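Local coordinates for glycoside hydrolase family 81 (PDB 6FOP), which probably hydrolyses beta-1,3-glucans such as laminarin, as a family 81 glycoside hydrolase serving the cellulosome of Clostridium thermocellum, at residues P143-S148 / N199-A204; G149-F154 / G188-I193; R322-L327 / I362-R367; P354-L359 / D366-F371; I564-T569 / H574-L579. All blocks are in the same frame, centred on the assembly; numbering follows the deposited sequence. Where two conformers were deposited one is given.

Along the chain, contacts 1 and 2 come first, then contacts 3 and 4, then contact 5. Contact 2 falls between the two segments of contact 1; their centres are 9 Å apart, and strands 143-147 and 189-193 pair in one antiparallel sheet facing another that holds strands 152-155 and 200-206. Contacts 3 and 4, with centres 6 Å apart, share Asp366 and Arg367 on helix 362-379. They lie on the opposite side of the chain's centre from contacts 1 and 2, 63 to 73 Å away centre to centre. Contact 5 sits about 30 Å from contact 4 between centres. Contacts 1 and 2 thus belong to a beta-sandwich at one end of the enzyme, and contacts 3 to 5 to the helical C-terminal domain.

Contact 1. Residues P143-S148 / N199-A204; sequences PRIDFS and NYFSIA. With MG (magnesium ion), chain B.
Pro143 packs over one face of the Phe201 ring with its CB and CG: CB stands 4.1 Å from the ring centroid and only 5° off the normal, a CH-pi contact, while CG reaches Phe201 CD1 at 3.8 Å. Phe201 CG is anti to the backbone N (chi1 -178°), which sends the ring from strand 200-206 across to strand 143-147. Further along the ring, Ile145 CD1 comes obliquely to Phe201 CE2 at 3.8 Å. All three residues are buried. They join the facing layers of a beta-sandwich, each strand belonging to a different antiparallel sheet, so no backbone hydrogen bonds link the two. The other side of strand 143-147 is looser and wetter. There Asp146 OD1 binds a magnesium ion at 2.3 Å, Phe147 O binds it at 2.4 Å, and two waters are bound to it as well; Gly188 also belongs to this site. Arg144, partly exposed on this same side, donates from NE to His93 O and meets Tyr97 in a cation-pi contact.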
# COMPACT_ATOMS: atom_id res chain seq x y z
N PRO A 143 -25.22 22.80 13.81
CA PRO A 143 -24.35 22.87 12.62
C PRO A 143 -24.45 24.22 11.97
O PRO A 143 -25.56 24.68 11.69
CB PRO A 143 -24.91 21.78 11.70
CG PRO A 143 -25.63 20.86 12.63
CD PRO A 143 -26.24 21.77 13.65
N ARG A 144 -23.30 24.85 11.76
CA ARG A 144 -23.22 26.13 11.08
C ARG A 144 -22.40 25.87 9.84
O ARG A 144 -21.19 25.65 9.95
CB ARG A 144 -22.55 27.17 12.01
CG ARG A 144 -22.43 28.57 11.41
CD ARG A 144 -21.82 29.53 12.42
NE ARG A 144 -20.44 29.17 12.80
CZ ARG A 144 -19.35 29.50 12.12
NH1 ARG A 144 -19.41 30.25 11.01
NH2 ARG A 144 -18.14 29.13 12.56
N ILE A 145 -23.07 25.80 8.70
CA ILE A 145 -22.45 25.41 7.43
C ILE A 145 -22.02 26.66 6.68
O ILE A 145 -22.85 27.39 6.09
CB ILE A 145 -23.39 24.53 6.57
CG1 ILE A 145 -24.05 23.43 7.44
CG2 ILE A 145 -22.63 23.95 5.38
CD1 ILE A 145 -23.11 22.50 8.17
N ASP A 146 -20.72 26.93 6.75
CA ASP A 146 -20.11 28.13 6.20
C ASP A 146 -19.59 27.84 4.80
O ASP A 146 -18.52 27.23 4.63
CB ASP A 146 -18.99 28.58 7.14
CG ASP A 146 -18.28 29.83 6.68
OD1 ASP A 146 -18.65 30.43 5.66
OD2 ASP A 146 -17.29 30.21 7.37
N PHE A 147 -20.37 28.21 3.80
CA PHE A 147 -20.04 27.93 2.39
C PHE A 147 -18.95 28.86 1.87
O PHE A 147 -18.78 29.99 2.36
CB PHE A 147 -21.29 28.05 1.50
CG PHE A 147 -22.26 26.91 1.67
CD1 PHE A 147 -23.20 26.94 2.68
CD2 PHE A 147 -22.18 25.79 0.84
CE1 PHE A 147 -24.09 25.87 2.85
CE2 PHE A 147 -23.05 24.72 1.00
CZ PHE A 147 -23.99 24.75 2.02
N SER A 148 -18.20 28.37 0.89
CA SER A 148 -17.27 29.20 0.13
C SER A 148 -18.06 29.97 -0.94
O SER A 148 -18.11 29.57 -2.11
CB SER A 148 -16.18 28.34 -0.49
OG SER A 148 -15.33 29.14 -1.27
N ASN A 199 -29.19 15.24 17.42
CA ASN A 199 -27.93 15.96 17.27
C ASN A 199 -27.02 15.36 16.19
O ASN A 199 -25.85 15.72 16.11
CB ASN A 199 -27.19 16.03 18.60
CG ASN A 199 -27.95 16.75 19.66
OD1 ASN A 199 -27.89 17.97 19.74
ND2 ASN A 199 -28.69 16.03 20.45
N TYR A 200 -27.61 14.52 15.36
CA TYR A 200 -26.90 13.93 14.21
C TYR A 200 -27.14 14.76 12.95
O TYR A 200 -28.16 15.45 12.81
CB TYR A 200 -27.34 12.48 14.02
CG TYR A 200 -28.82 12.28 13.90
CD1 TYR A 200 -29.62 12.07 15.03
CD2 TYR A 200 -29.46 12.31 12.68
CE1 TYR A 200 -30.98 11.91 14.93
CE2 TYR A 200 -30.83 12.15 12.57
CZ TYR A 200 -31.59 11.93 13.71
OH TYR A 200 -32.96 11.81 13.66
N PHE A 201 -26.19 14.70 12.01
CA PHE A 201 -26.23 15.57 10.81
C PHE A 201 -25.30 14.92 9.80
O PHE A 201 -24.20 14.51 10.19
CB PHE A 201 -25.75 16.97 11.17
CG PHE A 201 -25.78 17.96 10.04
CD1 PHE A 201 -26.96 18.66 9.77
CD2 PHE A 201 -24.67 18.17 9.25
CE1 PHE A 201 -27.01 19.56 8.75
CE2 PHE A 201 -24.73 19.09 8.20
CZ PHE A 201 -25.91 19.77 7.95
N SER A 202 -25.72 14.79 8.55
CA SER A 202 -24.81 14.24 7.53
C SER A 202 -24.86 15.04 6.26
O SER A 202 -25.79 15.83 6.04
CB SER A 202 -25.11 12.76 7.25
OG SER A 202 -26.39 12.61 6.69
N ILE A 203 -23.87 14.83 5.40
CA ILE A 203 -23.81 15.47 4.08
C ILE A 203 -23.44 14.37 3.09
O ILE A 203 -22.87 13.33 3.50
CB ILE A 203 -22.82 16.64 4.03
CG1 ILE A 203 -21.36 16.19 4.14
CG2 ILE A 203 -23.15 17.65 5.12
CD1 ILE A 203 -20.69 15.75 2.84
N ALA A 204 -23.76 14.58 1.82
CA ALA A 204 -23.24 13.72 0.73
C ALA A 204 -22.90 14.56 -0.43
O ALA A 204 -23.58 15.53 -0.74
CB ALA A 204 -24.23 12.66 0.29
MG MG B . -19.58 31.56 3.92
O HOH W 1 -19.77 32.88 2.05
O HOH W 2 -20.62 33.01 5.42

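Contact 2. Residues G149-F154 / G188-I193; sequences GTPTVF and GTITCI
Gly149 and Gly188 bring the two backbones together where both segments begin, with the CA atoms of Thr150 and Gly188 4.3 Å apart, before the chains diverge. No conventional hydrogen bond spans the gap. Instead Gly188 CA approaches Gly149 O at 3.4 Å, a CA-H...O contact with a bent angle of 125° at the hydrogen. Thr150 OG1, on the exposed side, stays 4.1 Å from Gly188 N, too far for a hydrogen bond. Deeper in, the contact turns apolar: Pro151 CG meets Ile190 CD1 at 4.2 Å, the proline ring and the isoleucine chain running slantwise past one another. The trans second torsion of Ile190 (chi2 180°) stretches CD1 out to the proline, and both residues are buried. Gly188 also belongs to the magnesium site with Asp146 and Phe147, and close to that site the contact joins the two facing sheets of the beta-sandwich. Strand 189-193 lies between strands 143-147 and 181-183, pairing with the first through Ile190 and Ile145, whereas strand 152-155 is the outermost strand of the facing sheet and pairs with strand 162-167.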
# COMPACT_ATOMS: atom_id res chain seq x y z
N GLY A 149 -18.64 31.07 -0.52
CA GLY A 149 -19.64 31.80 -1.33
C GLY A 149 -21.06 31.42 -0.91
O GLY A 149 -21.29 30.96 0.20
N THR A 150 -22.02 31.63 -1.79
CA THR A 150 -23.44 31.45 -1.47
C THR A 150 -23.84 30.25 -2.30
O THR A 150 -23.64 30.27 -3.48
CB THR A 150 -24.26 32.69 -1.94
OG1 THR A 150 -23.78 33.83 -1.23
CG2 THR A 150 -25.72 32.52 -1.64
N PRO A 151 -24.40 29.20 -1.68
CA PRO A 151 -24.82 28.09 -2.53
C PRO A 151 -26.13 28.34 -3.26
O PRO A 151 -26.94 29.12 -2.81
CB PRO A 151 -25.00 26.95 -1.52
CG PRO A 151 -25.39 27.63 -0.26
CD PRO A 151 -24.69 28.97 -0.26
N THR A 152 -26.31 27.67 -4.40
CA THR A 152 -27.60 27.51 -5.04
C THR A 152 -28.35 26.46 -4.27
O THR A 152 -27.79 25.41 -3.98
CB THR A 152 -27.42 27.02 -6.48
OG1 THR A 152 -26.66 28.01 -7.17
CG2 THR A 152 -28.78 26.83 -7.21
N VAL A 153 -29.61 26.73 -3.95
CA VAL A 153 -30.43 25.76 -3.26
C VAL A 153 -31.39 25.23 -4.34
O VAL A 153 -32.28 25.94 -4.81
CB VAL A 153 -31.16 26.39 -2.08
CG1 VAL A 153 -32.00 25.34 -1.38
CG2 VAL A 153 -30.13 26.98 -1.10
N PHE A 154 -31.11 24.01 -4.79
CA PHE A 154 -31.95 23.38 -5.81
C PHE A 154 -33.13 22.60 -5.24
O PHE A 154 -34.09 22.33 -5.98
CB PHE A 154 -31.13 22.55 -6.82
CG PHE A 154 -30.55 21.27 -6.27
CD1 PHE A 154 -31.31 20.10 -6.23
CD2 PHE A 154 -29.21 21.21 -5.90
CE1 PHE A 154 -30.78 18.91 -5.75
CE2 PHE A 154 -28.66 20.02 -5.44
CZ PHE A 154 -29.44 18.87 -5.38
N GLY A 188 -24.32 33.07 2.81
CA GLY A 188 -23.15 32.24 2.78
C GLY A 188 -23.00 31.32 3.95
O GLY A 188 -22.09 30.49 3.92
N THR A 189 -23.85 31.43 4.97
CA THR A 189 -23.84 30.49 6.09
C THR A 189 -25.25 30.01 6.39
O THR A 189 -26.14 30.83 6.67
CB THR A 189 -23.20 31.11 7.37
OG1 THR A 189 -21.82 31.39 7.13
CG2 THR A 189 -23.30 30.18 8.56
N ILE A 190 -25.45 28.70 6.35
CA ILE A 190 -26.74 28.12 6.68
C ILE A 190 -26.58 27.38 7.99
O ILE A 190 -25.70 26.50 8.09
CB ILE A 190 -27.25 27.16 5.58
CG1 ILE A 190 -27.34 27.90 4.23
CG2 ILE A 190 -28.58 26.54 5.96
CD1 ILE A 190 -27.82 27.07 3.06
N THR A 191 -27.43 27.71 8.95
CA THR A 191 -27.42 27.03 10.26
C THR A 191 -28.58 26.07 10.34
O THR A 191 -29.71 26.43 10.00
CB THR A 191 -27.44 28.06 11.41
OG1 THR A 191 -26.30 28.92 11.27
CG2 THR A 191 -27.40 27.38 12.77
N CYS A 192 -28.28 24.84 10.74
CA CYS A 192 -29.30 23.84 10.92
C CYS A 192 -29.79 23.92 12.36
O CYS A 192 -29.02 23.66 13.29
CB CYS A 192 -28.73 22.45 10.64
SG CYS A 192 -29.95 21.15 10.83
N ILE A 193 -31.06 24.31 12.54
CA ILE A 193 -31.63 24.41 13.87
C ILE A 193 -32.11 23.02 14.24
O ILE A 193 -33.17 22.57 13.80
CB ILE A 193 -32.76 25.44 13.94
CG1 ILE A 193 -32.32 26.78 13.35
CG2 ILE A 193 -33.24 25.58 15.38
CD1 ILE A 193 -31.11 27.40 14.01

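Contact 3. Residues R322-L327 / I362-R367; sequences RYINEL and ISAKDR
Ile324 and Ala364 make the apolar part of the contact. The CG2 branch of Ile324 presses on Ala364 CB at 3.4 Å, tighter than usual for two carbons, and both side chains are buried. This short branch lies anti to the backbone N, with CG1 beside that nitrogen (chi1 -74°), and is the one that meets the alanine. The small methyl lets the backbones come close: the CA atoms of Asn325 and Ala364 are 6.3 Å apart. The polar links run through a third residue. Asn325 OD1 lies 4.4 Å from Ala364 CB, but its hydrogen bond is with Asn361 ND2, and Asn361 OD1 in turn accepts from Ala364 N in the manner of an N-cap, so one amide just ahead of helix 362-379 ties both helices together. The charged interaction stays within helix 317-329, one turn apart: Arg322 NH1 donates to Glu326 OE2 at 3.1 Å (154°), close to the guanidinium plane, on the syn side of the carboxylate but tilted 29° from its plane. Glu636 takes Arg322 NH2 as well as Tyr323 OH. The close approach at Ala364 joins two helices of the C-terminal domain, whose six-hairpin clan is known for (alpha/alpha)6 barrels.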
# COMPACT_ATOMS: atom_id res chain seq x y z
N ARG A 322 32.08 -16.33 -12.00
CA ARG A 322 32.98 -15.24 -11.68
C ARG A 322 32.25 -14.03 -11.09
O ARG A 322 32.73 -13.41 -10.12
CB ARG A 322 33.79 -14.81 -12.92
CG ARG A 322 34.64 -13.56 -12.68
CD ARG A 322 35.63 -13.34 -13.80
NE ARG A 322 35.02 -13.34 -15.12
CZ ARG A 322 34.38 -12.31 -15.67
NH1 ARG A 322 34.27 -11.16 -15.02
NH2 ARG A 322 33.86 -12.45 -16.89
N TYR A 323 31.08 -13.70 -11.64
CA TYR A 323 30.29 -12.63 -11.06
C TYR A 323 29.92 -12.91 -9.60
O TYR A 323 29.95 -12.01 -8.77
CB TYR A 323 29.02 -12.33 -11.89
CG TYR A 323 29.24 -12.08 -13.36
CD1 TYR A 323 30.43 -11.61 -13.86
CD2 TYR A 323 28.23 -12.35 -14.28
CE1 TYR A 323 30.61 -11.41 -15.22
CE2 TYR A 323 28.39 -12.17 -15.62
CZ TYR A 323 29.61 -11.75 -16.11
OH TYR A 323 29.76 -11.57 -17.47
N ILE A 324 29.60 -14.16 -9.31
CA ILE A 324 29.32 -14.59 -7.94
C ILE A 324 30.56 -14.40 -7.05
O ILE A 324 30.45 -13.88 -5.95
CB ILE A 324 28.77 -16.02 -7.91
CG1 ILE A 324 27.31 -16.02 -8.40
CG2 ILE A 324 28.89 -16.66 -6.53
CD1 ILE A 324 26.30 -15.36 -7.47
N ASN A 325 31.73 -14.80 -7.55
CA ASN A 325 32.97 -14.57 -6.79
C ASN A 325 33.27 -13.10 -6.57
O ASN A 325 33.75 -12.72 -5.50
CB ASN A 325 34.15 -15.27 -7.45
CG ASN A 325 34.13 -16.77 -7.23
OD1 ASN A 325 33.62 -17.27 -6.23
ND2 ASN A 325 34.70 -17.50 -8.16
N GLU A 326 32.99 -12.28 -7.58
CA GLU A 326 33.21 -10.84 -7.44
C GLU A 326 32.31 -10.29 -6.33
O GLU A 326 32.76 -9.50 -5.50
CB GLU A 326 32.98 -10.14 -8.80
CG GLU A 326 34.08 -10.46 -9.82
CD GLU A 326 33.81 -10.06 -11.26
OE1 GLU A 326 32.71 -9.55 -11.57
OE2 GLU A 326 34.73 -10.27 -12.12
N LEU A 327 31.05 -10.71 -6.31
CA LEU A 327 30.15 -10.27 -5.26
C LEU A 327 30.57 -10.81 -3.89
O LEU A 327 30.45 -10.10 -2.89
CB LEU A 327 28.71 -10.69 -5.59
CG LEU A 327 27.67 -10.29 -4.55
CD1 LEU A 327 27.56 -8.78 -4.37
CD2 LEU A 327 26.35 -10.90 -4.94
N ILE A 362 30.22 -23.17 -3.19
CA ILE A 362 29.99 -23.30 -1.75
C ILE A 362 30.70 -22.19 -1.00
O ILE A 362 30.17 -21.66 -0.03
CB ILE A 362 30.37 -24.70 -1.24
CG1 ILE A 362 29.54 -25.78 -1.98
CG2 ILE A 362 30.23 -24.79 0.27
CD1 ILE A 362 28.05 -25.63 -1.91
N SER A 363 31.90 -21.80 -1.44
CA SER A 363 32.63 -20.71 -0.78
C SER A 363 31.79 -19.43 -0.78
O SER A 363 31.64 -18.74 0.25
CB SER A 363 33.94 -20.43 -1.51
OG SER A 363 34.59 -19.32 -0.93
N ALA A 364 31.24 -19.11 -1.93
CA ALA A 364 30.43 -17.88 -2.04
C ALA A 364 29.12 -18.03 -1.27
O ALA A 364 28.72 -17.12 -0.54
CB ALA A 364 30.15 -17.55 -3.49
N LYS A 365 28.44 -19.17 -1.44
CA LYS A 365 27.23 -19.48 -0.64
C LYS A 365 27.48 -19.26 0.84
O LYS A 365 26.69 -18.58 1.51
CB LYS A 365 26.75 -20.93 -0.88
CG LYS A 365 25.67 -21.41 0.08
CD LYS A 365 25.71 -22.91 0.28
CE LYS A 365 24.57 -23.37 1.19
NZ LYS A 365 24.66 -24.84 1.39
N ASP A 366 28.55 -19.84 1.35
CA ASP A 366 28.86 -19.74 2.76
C ASP A 366 29.12 -18.28 3.18
O ASP A 366 28.69 -17.86 4.27
CB ASP A 366 30.07 -20.60 3.12
CG ASP A 366 29.78 -22.10 3.11
OD1 ASP A 366 28.62 -22.54 3.02
OD2 ASP A 366 30.79 -22.85 3.17
N ARG A 367 29.81 -17.51 2.33
CA ARG A 367 30.06 -16.11 2.66
C ARG A 367 28.74 -15.32 2.75
O ARG A 367 28.53 -14.52 3.64
CB ARG A 367 31.01 -15.46 1.66
CG ARG A 367 32.45 -15.89 1.89
CD ARG A 367 33.47 -14.86 1.43
NE ARG A 367 33.24 -13.51 1.96
CZ ARG A 367 34.09 -12.49 1.82
NH1 ARG A 367 35.27 -12.64 1.18
NH2 ARG A 367 33.77 -11.30 2.30

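Contact 4. Residues P354-L359 / D366-F371; sequences PIAEQL and DRFISF
Ala356 CB touches Phe368 at ring atom CE2, 4.1 Å away and oblique to the ring. Phe368 holds CG beside its backbone N and anti to its carbonyl carbon (chi1 -64°), and with chi2 at -30° the ring is swung so that CE2 reaches the alanine. The two helices involved, 339-359 and 362-379, follow one another after a very short link and run roughly antiparallel here, as a helical hairpin of the family 81 C-terminal domain. Ala356 also packs on Ile324, and Phe368 on Leu327, Leu349 and Ala352. On the partly exposed side, Glu357 and Ile369 reach for each other with their ends: Glu357 OE2 lies 4.3 Å from Ile369 CD1, a loose touch that is doubtful because Ile369 was deposited in two conformers. Extended chains carry both ends there. Glu357 OE2 has its main partner elsewhere, in a salt bridge to Arg433 NE, which would hold the carboxylate in place beside the apolar methyl.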
# COMPACT_ATOMS: atom_id res chain seq x y z
N PRO A 354 20.94 -18.06 -4.04
CA PRO A 354 20.55 -19.27 -4.78
C PRO A 354 21.38 -19.50 -6.05
O PRO A 354 21.52 -20.65 -6.49
CB PRO A 354 19.08 -19.03 -5.13
CG PRO A 354 18.90 -17.57 -4.99
CD PRO A 354 19.82 -17.12 -3.91
N ILE A 355 21.89 -18.41 -6.64
CA ILE A 355 22.70 -18.54 -7.85
C ILE A 355 24.02 -19.23 -7.48
O ILE A 355 24.48 -20.14 -8.19
CB ILE A 355 22.91 -17.17 -8.52
CG1 ILE A 355 21.54 -16.55 -8.88
CG2 ILE A 355 23.81 -17.29 -9.74
CD1 ILE A 355 21.59 -15.10 -9.31
N ALA A 356 24.65 -18.78 -6.39
CA ALA A 356 25.83 -19.48 -5.88
C ALA A 356 25.59 -20.97 -5.65
O ALA A 356 26.42 -21.83 -6.02
CB ALA A 356 26.35 -18.84 -4.61
N GLU A 357 24.44 -21.30 -5.07
CA GLU A 357 24.09 -22.69 -4.80
C GLU A 357 23.92 -23.48 -6.09
O GLU A 357 24.45 -24.60 -6.24
CB GLU A 357 22.81 -22.78 -3.97
CG GLU A 357 22.98 -22.25 -2.56
CD GLU A 357 21.71 -22.05 -1.80
OE1 GLU A 357 20.67 -21.87 -2.46
OE2 GLU A 357 21.79 -22.02 -0.55
N GLN A 358 23.25 -22.89 -7.07
CA GLN A 358 23.04 -23.55 -8.39
C GLN A 358 24.36 -23.87 -9.08
O GLN A 358 24.48 -24.89 -9.77
CB GLN A 358 22.19 -22.67 -9.31
CG GLN A 358 20.74 -22.58 -8.86
CD GLN A 358 19.96 -21.51 -9.59
OE1 GLN A 358 20.46 -20.79 -10.45
NE2 GLN A 358 18.70 -21.38 -9.22
N LEU A 359 25.35 -22.99 -8.90
CA LEU A 359 26.66 -23.18 -9.51
C LEU A 359 27.56 -24.11 -8.75
O LEU A 359 28.62 -24.47 -9.27
CB LEU A 359 27.35 -21.83 -9.66
CG LEU A 359 26.71 -20.88 -10.67
CD1 LEU A 359 27.18 -19.47 -10.39
CD2 LEU A 359 27.07 -21.25 -12.10
N ASP A 366 28.55 -19.84 1.35
CA ASP A 366 28.86 -19.74 2.76
C ASP A 366 29.12 -18.28 3.18
O ASP A 366 28.69 -17.86 4.27
CB ASP A 366 30.07 -20.60 3.12
CG ASP A 366 29.78 -22.10 3.11
OD1 ASP A 366 28.62 -22.54 3.02
OD2 ASP A 366 30.79 -22.85 3.17
N ARG A 367 29.81 -17.51 2.33
CA ARG A 367 30.06 -16.11 2.66
C ARG A 367 28.74 -15.32 2.75
O ARG A 367 28.53 -14.52 3.64
CB ARG A 367 31.01 -15.46 1.66
CG ARG A 367 32.45 -15.89 1.89
CD ARG A 367 33.47 -14.86 1.43
NE ARG A 367 33.24 -13.51 1.96
CZ ARG A 367 34.09 -12.49 1.82
NH1 ARG A 367 35.27 -12.64 1.18
NH2 ARG A 367 33.77 -11.30 2.30
N PHE A 368 27.85 -15.60 1.80
CA PHE A 368 26.57 -14.89 1.76
C PHE A 368 25.72 -15.25 2.97
O PHE A 368 25.24 -14.36 3.68
CB PHE A 368 25.80 -15.22 0.47
CG PHE A 368 26.47 -14.77 -0.82
CD1 PHE A 368 27.28 -13.66 -0.87
CD2 PHE A 368 26.23 -15.45 -2.01
CE1 PHE A 368 27.86 -13.25 -2.05
CE2 PHE A 368 26.81 -15.03 -3.19
CZ PHE A 368 27.64 -13.95 -3.19
N ILE A 369 25.50 -16.55 3.21
CA ILE A 369 24.68 -17.04 4.35
C ILE A 369 25.24 -16.57 5.66
O ILE A 369 24.51 -16.16 6.56
CB ILE A 369 24.53 -18.58 4.39
CG1 ILE A 369 23.66 -19.02 3.23
CG2 ILE A 369 23.90 -19.05 5.70
CD1 ILE A 369 23.48 -20.51 3.07
N SER A 370 26.56 -16.66 5.82
CA SER A 370 27.22 -16.26 7.07
C SER A 370 26.94 -14.80 7.39
O SER A 370 26.62 -14.44 8.52
CB SER A 370 28.73 -16.48 7.00
OG SER A 370 29.38 -16.01 8.17
N PHE A 371 27.09 -13.93 6.38
CA PHE A 371 26.84 -12.51 6.59
C PHE A 371 25.35 -12.22 6.83
O PHE A 371 25.02 -11.42 7.70
CB PHE A 371 27.39 -11.62 5.45
CG PHE A 371 27.39 -10.16 5.82
CD1 PHE A 371 28.38 -9.66 6.65
CD2 PHE A 371 26.36 -9.31 5.44
CE1 PHE A 371 28.40 -8.34 7.03
CE2 PHE A 371 26.39 -7.97 5.81
CZ PHE A 371 27.40 -7.49 6.61

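Contact 5. Residues I564-T569 / H574-L579; sequences IWWNGT and HGINFL. With NI (nickel (II) ion), chain C.
Ile564 and Trp566, in the loop leading into helix 570-575, pack on Ile576, which follows His574 and Gly575 in the chain; the same helix carries the nickel ligand His574. The CG2 branch of Ile564 meets Ile576 CD1 at 3.7 Å. From the other branch of Ile576, CG2 lies 3.6 Å from Trp566 CH2, approaching the indole obliquely. Ile576 holds CG1 in the cramped place between its backbone N and carbonyl carbon (chi1 63°), which spreads its two branches towards the two partners. Within the loop, Ile564 CD1 rests 3.6 Å over the centre of the Trp566 ring, while Trp566 NE1 hydrogen-bonds to Glu572 OE1. Thr569, the N-cap, caps a backbone N of the helix with its side chain while Glu572 OE2 accepts from Thr569 N, consistent with a capping box. Further on, Gly575 O takes two donors, Phe578 N at 2.9 Å and Leu579 N at 3.0 Å, and His574 O sits 3.5 Å above the face of the Phe578 ring. His574 NE2 binds the nickel ion at 2.1 Å with His562, Glu601 and Glu605, while its ND1 bonds to Asn598 OD1. The segment 574-579 lies against helices 592-606 and 615-622: Phe578 packs on Asn598, Ile617 and Gln618, and Leu579 on Ile617.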
# COMPACT_ATOMS: atom_id res chain seq x y z
N ILE A 564 10.37 12.32 -8.88
CA ILE A 564 10.94 11.56 -7.77
C ILE A 564 11.62 12.51 -6.80
O ILE A 564 11.72 13.71 -7.07
CB ILE A 564 11.91 10.43 -8.24
CG1 ILE A 564 13.10 10.99 -9.06
CG2 ILE A 564 11.13 9.39 -9.02
CD1 ILE A 564 14.16 9.96 -9.41
N TRP A 565 12.10 11.97 -5.68
CA TRP A 565 12.61 12.85 -4.63
C TRP A 565 13.96 13.48 -4.86
O TRP A 565 14.36 14.38 -4.11
CB TRP A 565 12.61 12.14 -3.28
CG TRP A 565 11.28 11.90 -2.63
CD1 TRP A 565 10.77 10.69 -2.25
CD2 TRP A 565 10.33 12.89 -2.22
NE1 TRP A 565 9.56 10.87 -1.60
CE2 TRP A 565 9.27 12.21 -1.59
CE3 TRP A 565 10.27 14.28 -2.34
CZ2 TRP A 565 8.14 12.89 -1.07
CZ3 TRP A 565 9.17 14.96 -1.81
CH2 TRP A 565 8.11 14.26 -1.20
N TRP A 566 14.69 13.01 -5.86
CA TRP A 566 15.99 13.59 -6.22
C TRP A 566 16.02 13.92 -7.70
O TRP A 566 15.14 13.51 -8.46
CB TRP A 566 17.12 12.66 -5.79
CG TRP A 566 17.29 11.41 -6.61
CD1 TRP A 566 18.14 11.23 -7.65
CD2 TRP A 566 16.61 10.16 -6.44
NE1 TRP A 566 18.05 9.95 -8.15
CE2 TRP A 566 17.13 9.27 -7.42
CE3 TRP A 566 15.66 9.68 -5.53
CZ2 TRP A 566 16.69 7.95 -7.53
CZ3 TRP A 566 15.22 8.35 -5.65
CH2 TRP A 566 15.76 7.51 -6.63
N ASN A 567 17.06 14.64 -8.11
CA ASN A 567 17.19 15.08 -9.48
C ASN A 567 17.84 13.97 -10.32
O ASN A 567 18.99 14.06 -10.71
CB ASN A 567 17.99 16.37 -9.54
CG ASN A 567 18.03 16.98 -10.92
OD1 ASN A 567 17.25 16.64 -11.81
ND2 ASN A 567 18.94 17.91 -11.11
N GLY A 568 17.08 12.93 -10.56
CA GLY A 568 17.57 11.76 -11.31
C GLY A 568 17.14 11.81 -12.76
O GLY A 568 16.37 12.69 -13.18
N THR A 569 17.66 10.86 -13.53
CA THR A 569 17.28 10.74 -14.93
C THR A 569 15.89 10.13 -15.01
O THR A 569 15.34 9.59 -14.02
CB THR A 569 18.23 9.82 -15.70
OG1 THR A 569 18.05 8.50 -15.22
CG2 THR A 569 19.71 10.26 -15.57
N HIS A 574 11.62 5.92 -13.84
CA HIS A 574 10.93 4.67 -14.18
C HIS A 574 11.38 3.50 -13.26
O HIS A 574 10.55 2.71 -12.79
CB HIS A 574 11.17 4.34 -15.66
CG HIS A 574 10.28 5.10 -16.58
ND1 HIS A 574 9.35 4.49 -17.39
CD2 HIS A 574 10.12 6.43 -16.77
CE1 HIS A 574 8.68 5.40 -18.05
NE2 HIS A 574 9.13 6.58 -17.70
N GLY A 575 12.69 3.44 -13.00
CA GLY A 575 13.26 2.30 -12.29
C GLY A 575 12.85 2.17 -10.83
O GLY A 575 12.90 1.05 -10.28
N ILE A 576 12.47 3.28 -10.18
CA ILE A 576 12.07 3.17 -8.78
C ILE A 576 10.81 2.35 -8.59
O ILE A 576 10.52 1.99 -7.46
CB ILE A 576 11.90 4.53 -8.06
CG1 ILE A 576 10.77 5.39 -8.67
CG2 ILE A 576 13.22 5.31 -7.99
CD1 ILE A 576 9.98 6.16 -7.64
N ASN A 577 10.03 2.08 -9.64
CA ASN A 577 8.88 1.20 -9.54
C ASN A 577 9.12 -0.19 -10.07
O ASN A 577 8.20 -0.98 -10.22
CB ASN A 577 7.62 1.88 -10.11
CG ASN A 577 6.94 2.69 -9.05
OD1 ASN A 577 6.31 2.13 -8.14
ND2 ASN A 577 7.15 4.01 -9.07
N PHE A 578 10.38 -0.47 -10.38
CA PHE A 578 10.80 -1.84 -10.69
C PHE A 578 11.61 -2.45 -9.56
O PHE A 578 11.38 -3.61 -9.18
CB PHE A 578 11.65 -1.89 -11.98
CG PHE A 578 11.07 -1.16 -13.18
CD1 PHE A 578 9.71 -0.95 -13.35
CD2 PHE A 578 11.91 -0.69 -14.17
CE1 PHE A 578 9.23 -0.25 -14.44
CE2 PHE A 578 11.44 0.01 -15.27
CZ PHE A 578 10.08 0.22 -15.41
N LEU A 579 12.58 -1.70 -9.03
CA LEU A 579 13.52 -2.30 -8.08
C LEU A 579 12.91 -2.38 -6.67
O LEU A 579 12.10 -1.52 -6.26
CB LEU A 579 14.85 -1.55 -8.12
CG LEU A 579 14.95 -0.22 -7.40
CD1 LEU A 579 15.22 -0.39 -5.89
CD2 LEU A 579 16.07 0.60 -8.03
NI NI C . 8.29 8.37 -18.30